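Local coordinates for protein lipase (Rhizopus chinensis, PDB 6A0W) that probably hydrolyses the ester bonds of triacylglycerols, as a class 3 lipase of the alpha/beta-hydrolase kind, at residues Leu185-Lys190 against Ala213-Ser218. Sequence-based numbering, arbitrary orientation.
With SO4 (sulfate ion), chain D.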
ATOM      1  N   LEU A 185      10.029  -3.888  10.585  1.00 29.47           N
ATOM      2  CA  LEU A 185      10.329  -5.299  10.635  1.00 27.49           C
ATOM      3  C   LEU A 185      11.760  -5.600  10.142  1.00 35.65           C
ATOM      4  O   LEU A 185      12.498  -6.394  10.755  1.00 30.41           O
ATOM      5  CB  LEU A 185       9.299  -6.084   9.816  1.00 30.39           C
ATOM      6  CG  LEU A 185       7.914  -6.082  10.466  1.00 34.77           C
ATOM      7  CD1 LEU A 185       6.804  -6.444   9.481  1.00 33.90           C
ATOM      8  CD2 LEU A 185       7.925  -7.033  11.668  1.00 32.98           C
ATOM      9  N   TYR A 186      12.135  -5.032   8.999  1.00 30.28           N
ATOM     10  CA  TYR A 186      13.498  -5.236   8.520  1.00 36.62           C
ATOM     11  C   TYR A 186      14.511  -4.765   9.595  1.00 36.59           C
ATOM     12  O   TYR A 186      15.572  -5.366   9.742  1.00 33.33           O
ATOM     13  CB  TYR A 186      13.727  -4.504   7.194  1.00 33.46           C
ATOM     14  CG  TYR A 186      15.174  -4.443   6.714  1.00 28.61           C
ATOM     15  CD1 TYR A 186      15.799  -5.538   6.122  1.00 33.91           C
ATOM     16  CD2 TYR A 186      15.866  -3.253   6.769  1.00 35.21           C
ATOM     17  CE1 TYR A 186      17.135  -5.471   5.704  1.00 34.87           C
ATOM     18  CE2 TYR A 186      17.176  -3.148   6.313  1.00 36.80           C
ATOM     19  CZ  TYR A 186      17.786  -4.240   5.775  1.00 35.78           C
ATOM     20  OH  TYR A 186      19.061  -4.025   5.360  1.00 42.72           O
ATOM     21  N   GLN A 187      14.241  -3.616  10.208  1.00 29.29           N
ATOM     22  CA  GLN A 187      15.197  -3.011  11.140  1.00 32.71           C
ATOM     23  C   GLN A 187      15.283  -3.829  12.413  1.00 35.01           C
ATOM     24  O   GLN A 187      16.364  -4.126  12.841  1.00 34.81           O
ATOM     25  CB  GLN A 187      14.858  -1.560  11.443  1.00 30.31           C
ATOM     26  CG  GLN A 187      15.093  -0.599  10.290  1.00 29.69           C
ATOM     27  CD  GLN A 187      14.113   0.542  10.249  1.00 28.99           C
ATOM     28  OE1 GLN A 187      13.337   0.718  11.181  1.00 33.90           O
ATOM     29  NE2 GLN A 187      14.167   1.371   9.186  1.00 30.21           N
ATOM     30  N   ARG A 188      14.180  -4.369  12.917  1.00 32.49           N
ATOM     31  CA  ARG A 188      14.165  -4.851  14.285  1.00 30.72           C
ATOM     32  C   ARG A 188      13.833  -6.284  14.438  1.00 33.09           C
ATOM     33  O   ARG A 188      13.955  -6.826  15.528  1.00 32.48           O
ATOM     34  CB  ARG A 188      13.199  -4.018  15.095  1.00 30.26           C
ATOM     35  CG  ARG A 188      13.617  -2.566  15.180  1.00 31.22           C
ATOM     36  CD  ARG A 188      12.863  -1.847  16.297  1.00 34.89           C
ATOM     37  NE  ARG A 188      11.427  -1.756  16.041  1.00 33.39           N
ATOM     38  CZ  ARG A 188      10.486  -2.188  16.861  1.00 45.79           C
ATOM     39  NH1 ARG A 188       9.209  -2.008  16.541  1.00 40.69           N
ATOM     40  NH2 ARG A 188      10.815  -2.658  18.070  1.00 43.68           N
ATOM     41  N   GLU A 189      13.425  -6.942  13.361  1.00 28.84           N
ATOM     42  CA  GLU A 189      13.156  -8.368  13.449  1.00 29.64           C
ATOM     43  C   GLU A 189      14.156  -9.061  12.544  1.00 41.44           C
ATOM     44  O   GLU A 189      14.023  -9.083  11.319  1.00 35.12           O
ATOM     45  CB  GLU A 189      11.720  -8.641  13.022  1.00 32.54           C
ATOM     46  CG  GLU A 189      11.375 -10.077  12.744  1.00 37.15           C
ATOM     47  CD  GLU A 189      11.688 -10.998  13.917  1.00 41.18           C
ATOM     48  OE1 GLU A 189      10.785 -11.216  14.756  1.00 34.81           O
ATOM     49  OE2 GLU A 189      12.793 -11.587  13.931  1.00 35.38           O
ATOM     50  N   LYS A 190      15.195  -9.604  13.157  1.00 40.76           N
ATOM     51  CA  LYS A 190      16.363 -10.025  12.393  1.00 43.48           C
ATOM     52  C   LYS A 190      16.075 -11.332  11.666  1.00 31.48           C
ATOM     53  O   LYS A 190      16.811 -11.702  10.785  1.00 36.38           O
ATOM     54  CB  LYS A 190      17.588 -10.178  13.301  1.00 45.20           C
ATOM     55  CG  LYS A 190      17.333 -11.139  14.462  1.00 59.65           C
ATOM     56  CD  LYS A 190      18.468 -12.121  14.724  1.00 78.38           C
ATOM     57  CE  LYS A 190      17.966 -13.330  15.499  1.00 74.07           C
ATOM     58  NZ  LYS A 190      17.784 -12.997  16.940  1.00 79.41           N
ATOM     59  N   ALA A 213      13.514   7.157   0.365  1.00 24.54           N
ATOM     60  CA  ALA A 213      13.298   6.317  -0.812  1.00 28.15           C
ATOM     61  C   ALA A 213      14.565   5.529  -1.174  1.00 30.58           C
ATOM     62  O   ALA A 213      14.495   4.312  -1.371  1.00 29.47           O
ATOM     63  CB  ALA A 213      12.837   7.182  -1.984  1.00 27.06           C
ATOM     64  N   TYR A 214      15.725   6.183  -1.118  1.00 25.63           N
ATOM     65  CA  TYR A 214      16.977   5.469  -1.367  1.00 25.79           C
ATOM     66  C   TYR A 214      17.229   4.422  -0.316  1.00 29.54           C
ATOM     67  O   TYR A 214      17.691   3.312  -0.623  1.00 26.03           O
ATOM     68  CB  TYR A 214      18.174   6.422  -1.454  1.00 31.09           C
ATOM     69  CG  TYR A 214      17.974   7.560  -2.430  1.00 29.43           C
ATOM     70  CD1 TYR A 214      17.265   7.385  -3.606  1.00 30.40           C
ATOM     71  CD2 TYR A 214      18.565   8.793  -2.200  1.00 35.24           C
ATOM     72  CE1 TYR A 214      17.110   8.433  -4.519  1.00 31.23           C
ATOM     73  CE2 TYR A 214      18.432   9.835  -3.094  1.00 32.40           C
ATOM     74  CZ  TYR A 214      17.671   9.660  -4.232  1.00 38.41           C
ATOM     75  OH  TYR A 214      17.518  10.715  -5.102  1.00 41.22           O
ATOM     76  N   TYR A 215      16.906   4.753   0.933  1.00 28.65           N
ATOM     77  CA  TYR A 215      17.044   3.787   2.005  1.00 28.32           C
ATOM     78  C   TYR A 215      16.158   2.560   1.753  1.00 26.99           C
ATOM     79  O   TYR A 215      16.557   1.411   1.949  1.00 26.42           O
ATOM     80  CB  TYR A 215      16.702   4.429   3.381  1.00 28.25           C
ATOM     81  CG  TYR A 215      16.584   3.395   4.484  1.00 24.92           C
ATOM     82  CD1 TYR A 215      17.688   2.712   4.945  1.00 25.67           C
ATOM     83  CD2 TYR A 215      15.350   3.040   4.988  1.00 28.04           C
ATOM     84  CE1 TYR A 215      17.573   1.679   5.870  1.00 28.90           C
ATOM     85  CE2 TYR A 215      15.217   1.989   5.864  1.00 26.00           C
ATOM     86  CZ  TYR A 215      16.317   1.332   6.334  1.00 31.73           C
ATOM     87  OH  TYR A 215      16.147   0.329   7.271  1.00 28.30           O
ATOM     88  N   VAL A 216      14.896   2.801   1.445  1.00 27.98           N
ATOM     89  CA  VAL A 216      13.978   1.686   1.242  1.00 28.03           C
ATOM     90  C   VAL A 216      14.525   0.734   0.161  1.00 24.40           C
ATOM     91  O   VAL A 216      14.570  -0.493   0.334  1.00 24.97           O
ATOM     92  CB  VAL A 216      12.593   2.216   0.821  1.00 25.87           C
ATOM     93  CG1 VAL A 216      11.754   1.077   0.269  1.00 27.88           C
ATOM     94  CG2 VAL A 216      11.889   2.845   2.018  1.00 28.71           C
ATOM     95  N   ASP A 217      14.970   1.324  -0.931  1.00 26.69           N
ATOM     96  CA  ASP A 217      15.591   0.566  -2.042  1.00 29.33           C
ATOM     97  C   ASP A 217      16.851  -0.196  -1.606  1.00 31.00           C
ATOM     98  O   ASP A 217      17.017  -1.354  -1.954  1.00 29.54           O
ATOM     99  CB  ASP A 217      15.922   1.536  -3.191  1.00 31.97           C
ATOM    100  CG  ASP A 217      14.717   1.903  -4.012  1.00 32.73           C
ATOM    101  OD1 ASP A 217      13.655   1.239  -3.848  1.00 31.30           O
ATOM    102  OD2 ASP A 217      14.829   2.855  -4.835  1.00 32.33           O
ATOM    103  N   SER A 218      17.615   0.379  -0.675  1.00 30.08           N
ATOM    104  CA  SER A 218      18.846  -0.251  -0.187  1.00 26.81           C
ATOM    105  C   SER A 218      18.597  -1.462   0.626  1.00 27.09           C
ATOM    106  O   SER A 218      19.484  -2.291   0.762  1.00 31.15           O
ATOM    107  CB  SER A 218      19.678   0.717   0.656  1.00 31.50           C
ATOM    108  OG  SER A 218      19.127   0.956   1.935  1.00 26.96           O
TER
HETATM  109  S   SO4 D 403      19.838  13.457  -4.129  1.00 78.42           S
HETATM  110  O1  SO4 D 403      18.596  13.459  -3.319  1.00 74.77           O
HETATM  111  O2  SO4 D 403      19.889  14.625  -5.051  1.00 89.86           O
HETATM  112  O3  SO4 D 403      20.976  13.519  -3.183  1.00 91.56           O
HETATM  113  O4  SO4 D 403      20.010  12.225  -4.937  1.00 77.92           O
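A small polar contact at the protein surface joins Tyr-215, on helix 210-218, to Tyr-186 and Gln-187 in the last turn of helix 173-188. The Tyr-215 hydroxyl carries it; the nearest CA atoms across the contact, those of Tyr-186 and Val-216, are 10.1 Å apart. Gln-187 NE2 donates a hydrogen bond to Tyr-215 OH (2.9 Å), nearly straight at 163° and with the oxygen almost in the amide plane. The glutamine chain bends at chi2 (147°), bringing its amide over to the phenol, and its CG also lies against Tyr-215 OH at 3.3 Å. Amide and phenol planes are turned 38° from each other, so the two groups do not stack flat. The same hydroxyl meets the Tyr-186 ring at its edge, in the ring plane, with CD2 3.6 Å from Tyr-215 OH. Gln-187 NE2 has a second partner in Tyr-127 OH, which ties another part of the chain to this junction. Within helix 210-218, Ser-218 OG donates a hydrogen bond to Tyr-215 O (2.6 Å). Beneath the polar bridge, Val-216 packs on Leu-179 and Met-183, and Tyr-215 also touches Met-183. Helix 173-188, strand 197-202 and helix 210-218 follow one another in the chain, and the contact ties the two helices together at the surface of the alpha/beta-hydrolase fold, where helix 173-188 follows the probable nucleophile elbow.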